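Local coordinates for protein Na-translocating NADH-quinone reductase subunit C NqrC (Shewanella oneidensis, PDB 4XHF) that forms the soluble part of subunit C of the membrane-bound Nqr complex and carries an FMN-binding domain, with flavin mononucleotide in the model, at residues 36-48 and 57-69. Residues are numbered along the deposited sequence; the frame is centred on the assembly and turned at random.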
ATOM      1  N   LYS A  36      -3.845   4.006  19.471  1.00 22.97           N
ATOM      2  CA  LYS A  36      -4.054   5.128  18.564  1.00 22.18           C
ATOM      3  C   LYS A  36      -3.662   4.758  17.139  1.00 22.15           C
ATOM      4  O   LYS A  36      -4.372   5.081  16.186  1.00 22.21           O
ATOM      5  CB  LYS A  36      -3.252   6.343  19.033  1.00 24.44           C
ATOM      6  CG  LYS A  36      -3.424   7.579  18.165  1.00 26.94           C
ATOM      7  CD  LYS A  36      -2.578   8.734  18.671  1.00 30.76           C
ATOM      8  CE  LYS A  36      -2.375   9.786  17.592  1.00 35.42           C
ATOM      9  NZ  LYS A  36      -3.664  10.326  17.083  1.00 41.03           N
ATOM     10  N   LYS A  37      -2.528   4.078  17.002  1.00 24.45           N
ATOM     11  CA  LYS A  37      -2.009   3.703  15.691  1.00 22.97           C
ATOM     12  C   LYS A  37      -2.835   2.585  15.063  1.00 19.52           C
ATOM     13  O   LYS A  37      -2.959   2.508  13.840  1.00 19.35           O
ATOM     14  CB  LYS A  37      -0.544   3.270  15.798  1.00 24.70           C
ATOM     15  CG  LYS A  37       0.388   4.343  16.344  1.00 32.44           C
ATOM     16  CD  LYS A  37       0.598   5.492  15.364  1.00 39.39           C
ATOM     17  CE  LYS A  37       1.474   5.080  14.185  1.00 44.72           C
ATOM     18  NZ  LYS A  37       1.861   6.244  13.339  1.00 46.04           N
ATOM     19  N   ARG A  38      -3.397   1.719  15.898  1.00 19.14           N
ATOM     20  CA  ARG A  38      -4.221   0.626  15.403  1.00 17.49           C
ATOM     21  C   ARG A  38      -5.528   1.166  14.832  1.00 15.14           C
ATOM     22  O   ARG A  38      -6.043   0.642  13.847  1.00 16.03           O
ATOM     23  CB  ARG A  38      -4.507  -0.386  16.514  1.00 20.88           C
ATOM     24  CG  ARG A  38      -4.856  -1.770  15.992  1.00 23.80           C
ATOM     25  CD  ARG A  38      -5.193  -2.739  17.114  1.00 25.27           C
ATOM     26  NE  ARG A  38      -4.197  -2.721  18.185  1.00 27.40           N
ATOM     27  CZ  ARG A  38      -4.321  -2.047  19.327  1.00 27.20           C
ATOM     28  NH1 ARG A  38      -5.407  -1.321  19.577  1.00 27.71           N
ATOM     29  NH2 ARG A  38      -3.352  -2.104  20.230  1.00 26.15           N
ATOM     30  N   ASP A  39      -6.061   2.213  15.455  1.00 15.85           N
ATOM     31  CA  ASP A  39      -7.276   2.856  14.965  1.00 17.04           C
ATOM     32  C   ASP A  39      -7.033   3.519  13.615  1.00 14.31           C
ATOM     33  O   ASP A  39      -7.828   3.365  12.688  1.00 16.01           O
ATOM     34  CB  ASP A  39      -7.783   3.898  15.965  1.00 21.48           C
ATOM     35  CG  ASP A  39      -8.398   3.276  17.205  1.00 22.73           C
ATOM     36  OD1 ASP A  39      -8.743   2.075  17.173  1.00 23.10           O
ATOM     37  OD2 ASP A  39      -8.548   3.999  18.212  1.00 24.80           O
ATOM     38  N   GLU A  40      -5.939   4.265  13.512  1.00 14.36           N
ATOM     39  CA  GLU A  40      -5.558   4.898  12.255  1.00 15.70           C
ATOM     40  C   GLU A  40      -5.327   3.843  11.179  1.00 12.59           C
ATOM     41  O   GLU A  40      -5.766   3.998  10.041  1.00 11.73           O
ATOM     42  CB  GLU A  40      -4.303   5.755  12.441  1.00 19.46           C
ATOM     43  CG  GLU A  40      -4.504   6.953  13.366  1.00 23.81           C
ATOM     44  CD  GLU A  40      -3.208   7.651  13.736  1.00 27.25           C
ATOM     45  OE1 GLU A  40      -2.134   7.213  13.272  1.00 28.71           O
ATOM     46  OE2 GLU A  40      -3.265   8.643  14.494  1.00 27.12           O
ATOM     47  N   LEU A  41      -4.643   2.767  11.555  1.00 13.56           N
ATOM     48  CA  LEU A  41      -4.384   1.652  10.652  1.00 12.69           C
ATOM     49  C   LEU A  41      -5.679   1.073  10.090  1.00 11.68           C
ATOM     50  O   LEU A  41      -5.821   0.907   8.880  1.00 10.96           O
ATOM     51  CB  LEU A  41      -3.596   0.561  11.380  1.00 13.04           C
ATOM     52  CG  LEU A  41      -3.263  -0.705  10.590  1.00 14.82           C
ATOM     53  CD1 LEU A  41      -2.400  -0.383   9.386  1.00 16.49           C
ATOM     54  CD2 LEU A  41      -2.565  -1.713  11.484  1.00 15.34           C
ATOM     55  N   GLN A  42      -6.622   0.772  10.979  1.00 12.56           N
ATOM     56  CA  GLN A  42      -7.904   0.204  10.577  1.00 10.74           C
ATOM     57  C   GLN A  42      -8.638   1.132   9.615  1.00 11.29           C
ATOM     58  O   GLN A  42      -9.221   0.682   8.630  1.00 12.21           O
ATOM     59  CB  GLN A  42      -8.769  -0.081  11.808  1.00 11.31           C
ATOM     60  CG  GLN A  42      -8.319  -1.297  12.611  1.00 11.79           C
ATOM     61  CD  GLN A  42      -9.158  -1.530  13.853  1.00 14.70           C
ATOM     62  OE1 GLN A  42      -9.520  -0.590  14.559  1.00 20.26           O
ATOM     63  NE2 GLN A  42      -9.475  -2.792  14.125  1.00 18.11           N
ATOM     64  N   ARG A  43      -8.593   2.431   9.893  1.00 13.63           N
ATOM     65  CA  ARG A  43      -9.254   3.409   9.038  1.00 11.68           C
ATOM     66  C   ARG A  43      -8.581   3.464   7.670  1.00 11.37           C
ATOM     67  O   ARG A  43      -9.260   3.464   6.646  1.00 13.08           O
ATOM     68  CB  ARG A  43      -9.255   4.794   9.694  1.00 13.91           C
ATOM     69  CG  ARG A  43     -10.194   4.906  10.893  1.00 16.46           C
ATOM     70  CD  ARG A  43     -10.388   6.352  11.338  1.00 17.01           C
ATOM     71  NE  ARG A  43      -9.152   6.959  11.835  1.00 17.24           N
ATOM     72  CZ  ARG A  43      -8.764   6.964  13.109  1.00 17.77           C
ATOM     73  NH1 ARG A  43      -9.502   6.389  14.051  1.00 20.56           N
ATOM     74  NH2 ARG A  43      -7.624   7.549  13.445  1.00 17.46           N
ATOM     75  N   TYR A  44      -7.251   3.495   7.658  1.00 12.74           N
ATOM     76  CA  TYR A  44      -6.487   3.530   6.411  1.00 13.43           C
ATOM     77  C   TYR A  44      -6.858   2.363   5.501  1.00 13.02           C
ATOM     78  O   TYR A  44      -7.097   2.542   4.307  1.00 13.36           O
ATOM     79  CB  TYR A  44      -4.980   3.487   6.686  1.00 15.25           C
ATOM     80  CG  TYR A  44      -4.412   4.688   7.413  1.00 18.30           C
ATOM     81  CD1 TYR A  44      -4.972   5.950   7.273  1.00 19.26           C
ATOM     82  CD2 TYR A  44      -3.302   4.554   8.237  1.00 20.19           C
ATOM     83  CE1 TYR A  44      -4.444   7.044   7.938  1.00 21.90           C
ATOM     84  CE2 TYR A  44      -2.770   5.640   8.905  1.00 21.44           C
ATOM     85  CZ  TYR A  44      -3.343   6.881   8.753  1.00 22.69           C
ATOM     86  OH  TYR A  44      -2.811   7.962   9.418  1.00 26.43           O
ATOM     87  N   VAL A  45      -6.902   1.168   6.080  1.00 12.88           N
ATOM     88  CA  VAL A  45      -7.157  -0.053   5.325  1.00 10.09           C
ATOM     89  C   VAL A  45      -8.558  -0.038   4.729  1.00  8.49           C
ATOM     90  O   VAL A  45      -8.741  -0.357   3.557  1.00  9.56           O
ATOM     91  CB  VAL A  45      -6.969  -1.305   6.218  1.00  9.37           C
ATOM     92  CG1 VAL A  45      -7.464  -2.572   5.524  1.00 10.12           C
ATOM     93  CG2 VAL A  45      -5.506  -1.456   6.597  1.00  9.53           C
ATOM     94  N   LEU A  46      -9.544   0.344   5.533  1.00  9.58           N
ATOM     95  CA  LEU A  46     -10.923   0.389   5.061  1.00  9.56           C
ATOM     96  C   LEU A  46     -11.094   1.468   3.998  1.00  8.82           C
ATOM     97  O   LEU A  46     -11.806   1.272   3.015  1.00 10.06           O
ATOM     98  CB  LEU A  46     -11.888   0.636   6.223  1.00 11.85           C
ATOM     99  CG  LEU A  46     -12.011  -0.485   7.258  1.00 12.14           C
ATOM    100  CD1 LEU A  46     -12.895  -0.031   8.408  1.00 14.23           C
ATOM    101  CD2 LEU A  46     -12.555  -1.769   6.639  1.00 12.19           C
ATOM    102  N   MET A  47     -10.431   2.603   4.194  1.00  9.17           N
ATOM    103  CA  MET A  47     -10.498   3.697   3.234  1.00 11.99           C
ATOM    104  C   MET A  47      -9.911   3.274   1.893  1.00 11.75           C
ATOM    105  O   MET A  47     -10.453   3.596   0.836  1.00 11.04           O
ATOM    106  CB  MET A  47      -9.763   4.927   3.767  1.00 13.27           C
ATOM    107  CG  MET A  47     -10.565   5.722   4.790  1.00 14.81           C
ATOM    108  SD  MET A  47      -9.711   7.147   5.500  1.00 21.63           S
ATOM    109  CE  MET A  47      -8.198   7.217   4.538  1.00 44.03           C
ATOM    110  N   ALA A  48      -8.802   2.548   1.943  1.00 10.33           N
ATOM    111  CA  ALA A  48      -8.157   2.063   0.729  1.00 10.03           C
ATOM    112  C   ALA A  48      -9.031   1.030   0.026  1.00 10.66           C
ATOM    113  O   ALA A  48      -9.121   1.010  -1.200  1.00 13.61           O
ATOM    114  CB  ALA A  48      -6.799   1.475   1.056  1.00 11.26           C
ATOM    115  N   ASN A  57     -17.357   4.698  16.394  1.00 30.67           N
ATOM    116  CA  ASN A  57     -16.281   3.714  16.448  1.00 30.73           C
ATOM    117  C   ASN A  57     -16.659   2.414  15.745  1.00 26.06           C
ATOM    118  O   ASN A  57     -16.005   1.386  15.930  1.00 29.56           O
ATOM    119  CB  ASN A  57     -15.904   3.420  17.903  1.00 35.73           C
ATOM    120  CG  ASN A  57     -15.314   4.627  18.611  1.00 41.24           C
ATOM    121  OD1 ASN A  57     -14.692   5.488  17.987  1.00 38.47           O
ATOM    122  ND2 ASN A  57     -15.501   4.688  19.925  1.00 46.81           N
ATOM    123  N   GLU A  58     -17.713   2.463  14.937  1.00 20.62           N
ATOM    124  CA  GLU A  58     -18.183   1.286  14.214  1.00 17.55           C
ATOM    125  C   GLU A  58     -17.116   0.724  13.280  1.00 15.83           C
ATOM    126  O   GLU A  58     -17.171  -0.447  12.910  1.00 15.78           O
ATOM    127  CB  GLU A  58     -19.442   1.619  13.410  1.00 20.86           C
ATOM    128  CG  GLU A  58     -20.694   1.800  14.256  1.00 24.84           C
ATOM    129  CD  GLU A  58     -21.867   2.341  13.460  1.00 24.23           C
ATOM    130  OE1 GLU A  58     -21.782   2.371  12.215  1.00 25.36           O
ATOM    131  OE2 GLU A  58     -22.875   2.738  14.082  1.00 23.91           O
ATOM    132  N   PHE A  59     -16.150   1.556  12.900  1.00 15.54           N
ATOM    133  CA  PHE A  59     -15.095   1.131  11.983  1.00 14.04           C
ATOM    134  C   PHE A  59     -14.295  -0.034  12.564  1.00 15.69           C
ATOM    135  O   PHE A  59     -13.774  -0.867  11.821  1.00 17.18           O
ATOM    136  CB  PHE A  59     -14.158   2.297  11.654  1.00 14.79           C
ATOM    137  CG  PHE A  59     -13.256   2.687  12.787  1.00 14.86           C
ATOM    138  CD1 PHE A  59     -13.689   3.567  13.761  1.00 15.80           C
ATOM    139  CD2 PHE A  59     -11.974   2.173  12.877  1.00 15.69           C
ATOM    140  CE1 PHE A  59     -12.861   3.926  14.806  1.00 18.27           C
ATOM    141  CE2 PHE A  59     -11.142   2.529  13.920  1.00 15.57           C
ATOM    142  CZ  PHE A  59     -11.586   3.406  14.885  1.00 17.04           C
ATOM    143  N   ARG A  60     -14.197  -0.087  13.889  1.00 17.10           N
ATOM    144  CA  ARG A  60     -13.498  -1.178  14.561  1.00 16.83           C
ATOM    145  C   ARG A  60     -14.229  -2.496  14.342  1.00 17.51           C
ATOM    146  O   ARG A  60     -13.611  -3.525  14.069  1.00 17.13           O
ATOM    147  CB  ARG A  60     -13.369  -0.899  16.059  1.00 16.52           C
ATOM    148  CG  ARG A  60     -12.511   0.305  16.403  1.00 19.05           C
ATOM    149  CD  ARG A  60     -12.067   0.258  17.858  1.00 20.93           C
ATOM    150  NE  ARG A  60     -11.337   1.459  18.269  1.00 22.37           N
ATOM    151  CZ  ARG A  60     -11.834   2.436  19.029  1.00 25.37           C
ATOM    152  NH1 ARG A  60     -13.082   2.386  19.487  1.00 28.03           N
ATOM    153  NH2 ARG A  60     -11.072   3.476  19.340  1.00 25.76           N
ATOM    154  N   ASP A  61     -15.551  -2.453  14.469  1.00 20.65           N
ATOM    155  CA  ASP A  61     -16.383  -3.638  14.297  1.00 22.16           C
ATOM    156  C   ASP A  61     -16.404  -4.066  12.834  1.00 17.70           C
ATOM    157  O   ASP A  61     -16.392  -5.254  12.524  1.00 20.28           O
ATOM    158  CB  ASP A  61     -17.811  -3.374  14.784  1.00 29.63           C
ATOM    159  CG  ASP A  61     -17.856  -2.740  16.164  1.00 36.31           C
ATOM    160  OD1 ASP A  61     -16.902  -2.930  16.946  1.00 37.48           O
ATOM    161  OD2 ASP A  61     -18.853  -2.049  16.465  1.00 40.16           O
ATOM    162  N   ILE A  62     -16.441  -3.085  11.940  1.00 15.29           N
ATOM    163  CA  ILE A  62     -16.458  -3.353  10.508  1.00 13.68           C
ATOM    164  C   ILE A  62     -15.142  -3.998  10.087  1.00 14.83           C
ATOM    165  O   ILE A  62     -15.129  -4.956   9.316  1.00 14.82           O
ATOM    166  CB  ILE A  62     -16.708  -2.058   9.703  1.00 14.48           C
ATOM    167  CG1 ILE A  62     -18.125  -1.549   9.980  1.00 15.21           C
ATOM    168  CG2 ILE A  62     -16.526  -2.296   8.202  1.00 15.76           C
ATOM    169  CD1 ILE A  62     -18.399  -0.151   9.486  1.00 16.95           C
ATOM    170  N   PHE A  63     -14.039  -3.472  10.608  1.00 15.08           N
ATOM    171  CA  PHE A  63     -12.720  -4.021  10.323  1.00 12.42           C
ATOM    172  C   PHE A  63     -12.624  -5.460  10.814  1.00 12.82           C
ATOM    173  O   PHE A  63     -12.200  -6.350  10.080  1.00 13.79           O
ATOM    174  CB  PHE A  63     -11.633  -3.163  10.977  1.00 11.69           C
ATOM    175  CG  PHE A  63     -10.232  -3.602  10.654  1.00 11.63           C
ATOM    176  CD1 PHE A  63      -9.634  -4.636  11.357  1.00 13.40           C
ATOM    177  CD2 PHE A  63      -9.507  -2.973   9.655  1.00 11.33           C
ATOM    178  CE1 PHE A  63      -8.344  -5.039  11.064  1.00 14.17           C
ATOM    179  CE2 PHE A  63      -8.214  -3.371   9.360  1.00 12.19           C
ATOM    180  CZ  PHE A  63      -7.634  -4.404  10.065  1.00 11.62           C
ATOM    181  N   ALA A  64     -13.034  -5.680  12.059  1.00 14.47           N
ATOM    182  CA  ALA A  64     -12.914  -6.987  12.691  1.00 14.72           C
ATOM    183  C   ALA A  64     -13.680  -8.068  11.932  1.00 15.36           C
ATOM    184  O   ALA A  64     -13.269  -9.227  11.908  1.00 16.62           O
ATOM    185  CB  ALA A  64     -13.400  -6.915  14.129  1.00 17.05           C
ATOM    186  N   LYS A  65     -14.788  -7.685  11.306  1.00 16.06           N
ATOM    187  CA  LYS A  65     -15.636  -8.640  10.604  1.00 15.03           C
ATOM    188  C   LYS A  65     -15.192  -8.863   9.164  1.00 13.67           C
ATOM    189  O   LYS A  65     -15.199  -9.993   8.678  1.00 16.29           O
ATOM    190  CB  LYS A  65     -17.091  -8.166  10.618  1.00 16.71           C
ATOM    191  CG  LYS A  65     -18.059  -9.087   9.881  1.00 20.10           C
ATOM    192  CD  LYS A  65     -17.963 -10.520  10.390  1.00 24.75           C
ATOM    193  CE  LYS A  65     -19.134 -11.375   9.931  1.00 26.99           C
ATOM    194  NZ  LYS A  65     -19.179 -11.582   8.455  1.00 28.54           N
ATOM    195  N   SER A  66     -14.806  -7.786   8.490  1.00 11.59           N
ATOM    196  CA  SER A  66     -14.595  -7.829   7.045  1.00 14.11           C
ATOM    197  C   SER A  66     -13.127  -7.870   6.621  1.00 11.47           C
ATOM    198  O   SER A  66     -12.840  -7.938   5.425  1.00 10.22           O
ATOM    199  CB  SER A  66     -15.272  -6.620   6.394  1.00 14.22           C
ATOM    200  OG  SER A  66     -16.675  -6.662   6.589  1.00 16.81           O
ATOM    201  N   VAL A  67     -12.207  -7.835   7.583  1.00 12.42           N
ATOM    202  CA  VAL A  67     -10.781  -7.806   7.262  1.00 11.51           C
ATOM    203  C   VAL A  67     -10.016  -8.889   8.016  1.00 11.51           C
ATOM    204  O   VAL A  67     -10.250  -9.125   9.202  1.00 13.05           O
ATOM    205  CB  VAL A  67     -10.153  -6.425   7.575  1.00 10.09           C
ATOM    206  CG1 VAL A  67      -8.694  -6.386   7.138  1.00 12.57           C
ATOM    207  CG2 VAL A  67     -10.924  -5.313   6.880  1.00 10.38           C
ATOM    208  N   LYS A  68      -9.106  -9.543   7.298  1.00 11.45           N
ATOM    209  CA  LYS A  68      -8.228 -10.560   7.860  1.00 13.10           C
ATOM    210  C   LYS A  68      -6.772 -10.126   7.724  1.00 11.83           C
ATOM    211  O   LYS A  68      -6.192 -10.240   6.645  1.00 10.37           O
ATOM    212  CB  LYS A  68      -8.443 -11.904   7.161  1.00 16.46           C
ATOM    213  CG  LYS A  68      -7.555 -13.023   7.673  1.00 21.82           C
ATOM    214  CD  LYS A  68      -8.011 -14.379   7.144  1.00 27.59           C
ATOM    215  CE  LYS A  68      -6.862 -15.151   6.519  1.00 31.63           C
ATOM    216  NZ  LYS A  68      -7.305 -16.371   5.780  1.00 34.01           N
ATOM    217  N   PRO A  69      -6.178  -9.608   8.811  1.00 12.40           N
ATOM    218  CA  PRO A  69      -4.762  -9.236   8.754  1.00 13.96           C
ATOM    219  C   PRO A  69      -3.862 -10.457   8.609  1.00 13.49           C
ATOM    220  O   PRO A  69      -4.132 -11.497   9.210  1.00 14.37           O
ATOM    221  CB  PRO A  69      -4.520  -8.532  10.096  1.00 15.60           C
ATOM    222  CG  PRO A  69      -5.874  -8.161  10.598  1.00 15.66           C
ATOM    223  CD  PRO A  69      -6.790  -9.228  10.095  1.00 15.90           C
TER
HETATM  224  O   HOH W   1     -11.247  -4.135  15.782  1.00 17.61           O
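Phe59 and Phe63 reach helix 36-48 through different first torsions: Phe59 CG lies between the backbone N and carbonyl carbon (chi1 72°), whereas Phe63 CG is anti to its N (chi1 -176°). Phe59 thereby enters as a knob among Asp39, Gln42, Arg43 and Leu46. One face of its ring receives Arg43 CG in a CH-pi contact, 4.1 Å from the centroid. The Phe63 ring is sandwiched between Val67 CB and Gln42 CG, the latter 3.6 Å from its centroid, while Val45 CB meets its edge. A water accepts from Gln42 NE2 (2.8 Å) and donates to Arg60 O (3.0 Å). Arg60 grips Asp39 side-on in a salt bridge: NE binds OD1 at 2.9 Å and NH2 binds OD2 at 2.8 Å, both from above the carboxylate plane. The two bonds fix the carboxylate's rotation and tie the helices together. Leu46 lies between the phenylalanines, CD1 against CB of each, while CD2 touches Val67 CG2 (3.9 Å). Segments 36-48 and 58-66 cross at 65°, their axes 9.7 Å apart at closest approach. Val45, Phe63 and Val67 rest on Phe120 of strand 113-123, antiparallel to strand 67-73, while Tyr44 and Ala48 pack against strands 144-151 and 158-165.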